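Local coordinates for protein C-glycoside 3-oxidase (Microbacterium trichothecenolyticum, PDB 7DVE) that oxidises the C3 hydroxyl of the sugar in C-glycosides such as isoorientin and mangiferin, using FAD and passing the electrons to oxygen to give hydrogen peroxide, at residues 274-277 with 278-281; 287-290 with 291-295. All blocks are in the same frame, centred on the assembly; numbering follows the deposited sequence.

Contact 1: 274-277 with 278-281. With FAD (flavin-adenine dinucleotide), chain C.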
loop_
_atom_site.group_PDB
_atom_site.type_symbol
_atom_site.label_atom_id
_atom_site.label_comp_id
_atom_site.label_asym_id
_atom_site.label_seq_id
_atom_site.Cartn_x
_atom_site.Cartn_y
_atom_site.Cartn_z
ATOM N N ALA A 274 -0.373 -8.283 -1.145
ATOM C CA ALA A 274 -0.997 -9.236 -0.230
ATOM C C ALA A 274 -1.663 -10.426 -0.916
ATOM O O ALA A 274 -2.055 -11.376 -0.217
ATOM C CB ALA A 274 -2.036 -8.530 0.640
ATOM N N LEU A 275 -1.849 -10.411 -2.239
ATOM C CA LEU A 275 -2.456 -11.586 -2.865
ATOM C C LEU A 275 -1.508 -12.334 -3.774
ATOM O O LEU A 275 -1.609 -13.560 -3.860
ATOM C CB LEU A 275 -3.710 -11.210 -3.659
ATOM C CG LEU A 275 -4.684 -10.332 -2.883
ATOM C CD1 LEU A 275 -5.446 -9.471 -3.846
ATOM C CD2 LEU A 275 -5.609 -11.158 -1.988
ATOM N N ARG A 276 -0.567 -11.640 -4.424
ATOM C CA ARG A 276 0.375 -12.336 -5.288
ATOM C C ARG A 276 1.531 -12.958 -4.510
ATOM O O ARG A 276 2.136 -13.922 -5.002
ATOM C CB ARG A 276 0.889 -11.394 -6.371
ATOM C CG ARG A 276 -0.141 -11.114 -7.441
ATOM C CD ARG A 276 0.440 -10.316 -8.574
ATOM N NE ARG A 276 0.450 -8.898 -8.234
ATOM C CZ ARG A 276 0.818 -7.918 -9.052
ATOM N NH1 ARG A 276 1.322 -8.168 -10.246
ATOM N NH2 ARG A 276 0.663 -6.652 -8.658
ATOM N N THR A 277 1.809 -12.462 -3.295
ATOM C CA THR A 277 2.787 -13.107 -2.415
ATOM C C THR A 277 2.314 -14.484 -1.961
ATOM O O THR A 277 3.070 -15.464 -2.132
ATOM C CB THR A 277 3.094 -12.188 -1.219
ATOM O OG1 THR A 277 3.752 -11.001 -1.673
ATOM C CG2 THR A 277 3.959 -12.894 -0.186
ATOM N N PRO A 278 1.106 -14.642 -1.388
ATOM C CA PRO A 278 0.594 -16.015 -1.171
ATOM C C PRO A 278 0.528 -16.826 -2.453
ATOM O O PRO A 278 0.788 -18.035 -2.412
ATOM C CB PRO A 278 -0.810 -15.801 -0.580
ATOM C CG PRO A 278 -0.847 -14.400 -0.124
ATOM C CD PRO A 278 0.123 -13.623 -0.974
ATOM N N GLN A 279 0.178 -16.200 -3.589
ATOM C CA GLN A 279 0.190 -16.906 -4.872
ATOM C C GLN A 279 1.541 -17.561 -5.142
ATOM O O GLN A 279 1.616 -18.764 -5.441
ATOM C CB GLN A 279 -0.169 -15.941 -6.004
ATOM C CG GLN A 279 -0.424 -16.614 -7.344
ATOM C CD GLN A 279 -0.708 -15.610 -8.434
ATOM O OE1 GLN A 279 -0.083 -14.540 -8.499
ATOM N NE2 GLN A 279 -1.668 -15.930 -9.288
ATOM N N LEU A 280 2.621 -16.772 -5.055
ATOM C CA LEU A 280 3.950 -17.297 -5.342
ATOM C C LEU A 280 4.328 -18.392 -4.356
ATOM O O LEU A 280 4.890 -19.423 -4.752
ATOM C CB LEU A 280 4.976 -16.164 -5.323
ATOM C CG LEU A 280 6.448 -16.570 -5.362
ATOM C CD1 LEU A 280 6.734 -17.414 -6.603
ATOM C CD2 LEU A 280 7.332 -15.327 -5.322
ATOM N N LEU A 281 4.008 -18.202 -3.068
ATOM C CA LEU A 281 4.351 -19.228 -2.081
ATOM C C LEU A 281 3.582 -20.524 -2.347
ATOM O O LEU A 281 4.150 -21.615 -2.267
ATOM C CB LEU A 281 4.094 -18.724 -0.652
ATOM C CG LEU A 281 4.838 -17.501 -0.056
ATOM C CD1 LEU A 281 5.046 -17.632 1.452
ATOM C CD2 LEU A 281 6.154 -17.212 -0.755
HETATM P PA FAD C . 2.763 -3.212 -4.322
HETATM O O1A FAD C . 1.623 -3.853 -5.021
HETATM O O2A FAD C . 2.744 -1.745 -4.116
HETATM O O5B FAD C . 4.031 -3.687 -5.199
HETATM C C5B FAD C . 4.236 -5.084 -5.427
HETATM C C4B FAD C . 4.990 -5.288 -6.716
HETATM O O4B FAD C . 5.208 -6.726 -6.815
HETATM C C3B FAD C . 4.119 -4.916 -7.934
HETATM O O3B FAD C . 4.869 -4.005 -8.762
HETATM C C2B FAD C . 3.963 -6.278 -8.625
HETATM O O2B FAD C . 3.967 -6.157 -10.050
HETATM C C1B FAD C . 5.221 -7.012 -8.206
HETATM N N9A FAD C . 5.060 -8.501 -8.384
HETATM C C8A FAD C . 4.006 -9.161 -7.879
HETATM N N7A FAD C . 4.133 -10.458 -8.181
HETATM C C5A FAD C . 5.259 -10.613 -8.880
HETATM C C6A FAD C . 5.836 -11.707 -9.395
HETATM N N6A FAD C . 5.191 -12.858 -9.205
HETATM N N1A FAD C . 7.003 -11.661 -10.066
HETATM C C2A FAD C . 7.619 -10.418 -10.221
HETATM N N3A FAD C . 7.004 -9.282 -9.661
HETATM C C4A FAD C . 5.838 -9.403 -9.003
HETATM N N1 FAD C . -1.795 3.312 0.614
HETATM C C2 FAD C . -1.590 4.083 1.745
HETATM O O2 FAD C . -0.979 3.579 2.680
HETATM N N3 FAD C . -2.088 5.395 1.808
HETATM C C4 FAD C . -2.757 5.950 0.694
HETATM O O4 FAD C . -3.169 7.113 0.753
HETATM C C4X FAD C . -2.953 5.161 -0.434
HETATM N N5 FAD C . -3.636 5.609 -1.516
HETATM C C5X FAD C . -3.682 4.851 -2.649
HETATM C C6 FAD C . -4.263 5.352 -3.830
HETATM C C7 FAD C . -4.272 4.624 -5.015
HETATM C C7M FAD C . -4.911 5.210 -6.300
HETATM C C8 FAD C . -3.698 3.352 -5.037
HETATM C C8M FAD C . -3.705 2.533 -6.341
HETATM C C9 FAD C . -3.125 2.838 -3.865
HETATM C C9A FAD C . -3.118 3.575 -2.666
HETATM N N10 FAD C . -2.582 3.076 -1.528
HETATM C C10 FAD C . -2.459 3.853 -0.450
HETATM C "C1'" FAD C . -2.080 1.677 -1.416
HETATM C "C2'" FAD C . -0.567 1.509 -1.601
HETATM O "O2'" FAD C . -0.241 1.815 -2.967
HETATM C "C3'" FAD C . -0.125 0.062 -1.202
HETATM O "O3'" FAD C . -0.435 -0.179 0.178
HETATM C "C4'" FAD C . 1.389 -0.115 -1.336
HETATM O "O4'" FAD C . 1.784 0.167 -2.670
HETATM C "C5'" FAD C . 1.794 -1.575 -0.992
HETATM O "O5'" FAD C . 3.177 -1.803 -1.328
HETATM P P FAD C . 3.794 -3.266 -1.642
HETATM O O1P FAD C . 5.175 -3.184 -2.193
HETATM O O2P FAD C . 3.548 -4.059 -0.419
HETATM O O3P FAD C . 2.986 -3.906 -2.889
#

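Contact 2: 287-290 with 291-295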
loop_
_atom_site.group_PDB
_atom_site.type_symbol
_atom_site.label_atom_id
_atom_site.label_comp_id
_atom_site.label_asym_id
_atom_site.label_seq_id
_atom_site.Cartn_x
_atom_site.Cartn_y
_atom_site.Cartn_z
ATOM N N ARG A 287 3.271 -23.826 1.909
ATOM C CA ARG A 287 1.837 -23.710 2.169
ATOM C C ARG A 287 1.516 -23.898 3.644
ATOM O O ARG A 287 0.831 -24.854 4.017
ATOM C CB ARG A 287 1.061 -24.733 1.340
ATOM C CG ARG A 287 1.256 -24.615 -0.154
ATOM C CD ARG A 287 0.447 -25.692 -0.878
ATOM N NE ARG A 287 0.441 -25.488 -2.322
ATOM C CZ ARG A 287 0.048 -26.391 -3.213
ATOM N NH1 ARG A 287 -0.459 -27.558 -2.843
ATOM N NH2 ARG A 287 0.183 -26.122 -4.509
ATOM N N PRO A 288 1.968 -22.994 4.513
ATOM C CA PRO A 288 1.508 -23.048 5.904
ATOM C C PRO A 288 0.019 -22.753 5.970
ATOM O O PRO A 288 -0.526 -22.011 5.150
ATOM C CB PRO A 288 2.327 -21.961 6.601
ATOM C CG PRO A 288 2.592 -20.965 5.503
ATOM C CD PRO A 288 2.764 -21.785 4.243
ATOM N N ASP A 289 -0.640 -23.355 6.964
ATOM C CA ASP A 289 -2.092 -23.278 7.057
ATOM C C ASP A 289 -2.633 -21.862 6.976
ATOM O O ASP A 289 -3.731 -21.662 6.450
ATOM C CB ASP A 289 -2.591 -23.896 8.353
ATOM C CG ASP A 289 -4.053 -24.258 8.257
ATOM O OD1 ASP A 289 -4.352 -25.238 7.534
ATOM O OD2 ASP A 289 -4.899 -23.553 8.853
ATOM N N ALA A 290 -1.903 -20.871 7.516
ATOM C CA ALA A 290 -2.401 -19.494 7.513
ATOM C C ALA A 290 -2.269 -18.819 6.162
ATOM O O ALA A 290 -2.818 -17.733 5.991
ATOM C CB ALA A 290 -1.682 -18.647 8.576
ATOM N N LEU A 291 -1.556 -19.425 5.213
ATOM C CA LEU A 291 -1.264 -18.770 3.939
ATOM C C LEU A 291 -2.549 -18.354 3.224
ATOM O O LEU A 291 -3.443 -19.172 2.999
ATOM C CB LEU A 291 -0.451 -19.713 3.048
ATOM C CG LEU A 291 -0.072 -19.125 1.690
ATOM C CD1 LEU A 291 1.149 -18.219 1.830
ATOM C CD2 LEU A 291 0.163 -20.209 0.660
ATOM N N GLY A 292 -2.643 -17.082 2.869
ATOM C CA GLY A 292 -3.822 -16.555 2.218
ATOM C C GLY A 292 -5.008 -16.310 3.119
ATOM O O GLY A 292 -5.900 -15.559 2.734
ATOM N N ARG A 293 -5.039 -16.901 4.312
ATOM C CA ARG A 293 -6.156 -16.761 5.231
ATOM C C ARG A 293 -6.054 -15.464 6.038
ATOM O O ARG A 293 -5.011 -14.807 6.075
ATOM C CB ARG A 293 -6.201 -17.966 6.174
ATOM C CG ARG A 293 -6.649 -19.262 5.524
ATOM C CD ARG A 293 -6.760 -20.389 6.549
ATOM N NE ARG A 293 -7.310 -21.598 5.951
ATOM C CZ ARG A 293 -8.605 -21.793 5.752
ATOM N NH1 ARG A 293 -9.501 -20.879 6.089
ATOM N NH2 ARG A 293 -9.012 -22.936 5.205
ATOM N N TYR A 294 -7.160 -15.103 6.702
ATOM C CA TYR A 294 -7.285 -13.912 7.552
ATOM C C TYR A 294 -7.200 -12.634 6.726
ATOM O O TYR A 294 -6.937 -11.551 7.259
ATOM C CB TYR A 294 -6.263 -13.925 8.721
ATOM C CG TYR A 294 -6.218 -15.274 9.433
ATOM C CD1 TYR A 294 -7.253 -15.687 10.277
ATOM C CD2 TYR A 294 -5.181 -16.168 9.198
ATOM C CE1 TYR A 294 -7.240 -16.956 10.879
ATOM C CE2 TYR A 294 -5.163 -17.420 9.783
ATOM C CZ TYR A 294 -6.193 -17.818 10.621
ATOM O OH TYR A 294 -6.143 -19.074 11.195
ATOM N N LEU A 295 -7.448 -12.775 5.422
ATOM C CA LEU A 295 -7.481 -11.675 4.466
ATOM C C LEU A 295 -8.492 -10.610 4.885
ATOM O O LEU A 295 -9.654 -10.916 5.167
ATOM C CB LEU A 295 -7.867 -12.225 3.083
ATOM C CG LEU A 295 -8.294 -11.265 1.940
ATOM C CD1 LEU A 295 -7.259 -10.235 1.703
ATOM C CD2 LEU A 295 -8.616 -12.009 0.651
#

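Contact 1: 274-277 with 278-281
Gln-279 CG stands opposite its backbone N (chi1 -170°), and the extended chain beyond it brings OE1 beside Arg-276 CG, 3.6 Å away and one helical turn back, with amide and guanidinium planes 67° apart. Gln-279 NE2 hydrogen-bonds to Pro-396 O and Asp-391 OD2. Arg-276 bends at chi3 (-82°), laying its guanidinium along the FAD adenosine: FAD C8A sits 3.4 Å above one face, offset toward the rim, and Arg-276 NH2 is 3.3 Å from FAD C2B. The N-H groups look elsewhere, NE to a salt bridge with Asp-273, NH2 to Ser-118 O and NH1 to Ser-119, which should fix the plane against the cofactor. Pro-278, with no N-H to give, fits into the first turn, its CD 3.2 Å from Ala-274 O. Successive backbone hydrogen bonds follow, Gln-279 N to Leu-275 O, Leu-280 N to Arg-276 O (2.9 Å) and Leu-281 N to Thr-277 O. This is the opening turn of the helix after strand 267-270 in the Rossmann-type FAD domain of GMC oxidoreductases, its arginine lining the adenosine end of the pocket.

Contact 2: 287-290 with 291-295
Arg-293 reaches back over the turn before it, meeting the backbone of Asp-289 and Ala-290 along its length. Its CB lies 3.4 Å from Ala-290 O, the same oxygen that accepts the bond from Arg-293 N. CG runs past Asp-289 O, and CD comes closest to that carbonyl, at 3.3 Å. Extended from CG to NE, the chain then turns at chi4 (-81°), and Asp-289 O lies at the edge of the guanidinium, in its plane. At the tip NH1 donates a hydrogen bond to Ala-379 O. Asp-289 OD2 is 4.2 Å from Arg-293 NE but well out of the guanidinium plane: opposite charges near each other, probably attracting, but short of a salt bridge. Replacing Arg-293 by an alanine removes the guanidinium and is likely to leave Ala-379 O without this donor and Asp-289 without its nearby positive charge.

The backbone beneath is a pair of overlapping beta turns in the loop between helix 276-283 and strand 300-307. A type I turn, Pro-288 to Leu-291, is closed by Leu-291 N to Pro-288 O (2.8 Å); a type II turn, Ala-290 to Arg-293, is closed by Arg-293 N to Ala-290 O (2.9 Å). Gly-292 takes the third position of the second turn, where its positive phi (77°) favours glycine.

Leu-291 CB packs against the Pro-288 ring at CD, 4.0 Å away, while its CD2 approaches Arg-287 CA. Farther along, the Tyr-294 ring presents its edge to Ala-290, with CE2 3.9 Å from the methyl CB, which lies in the ring plane. The same ring makes a cation-pi contact with Arg-450, and Ala-290 also touches Val-460.

How the contacts relate
Contact 1 comes first along the chain, and contact 2 follows in the loop leaving the same helix; their centres are 10 Å apart. Leu-291 joins them, its CD1 lying 3.8 Å from Pro-278 CA and 3.9 Å from Leu-281 CB, so the loop packs back on the helix it has just left. A second apolar touch, Leu-275 CD2 to Leu-295 CD2 at 4.1 Å, lies between the start of 274-281 and the end of 287-295. Their relation to FAD differs: 274-281 supplies Arg-276 directly to the pocket, whereas the Leu-291 side chain is about 13 Å from the cofactor. Thr-448 serves both, hydrogen-bonding through OG1 to Ala-274 O and through its backbone to Gly-292.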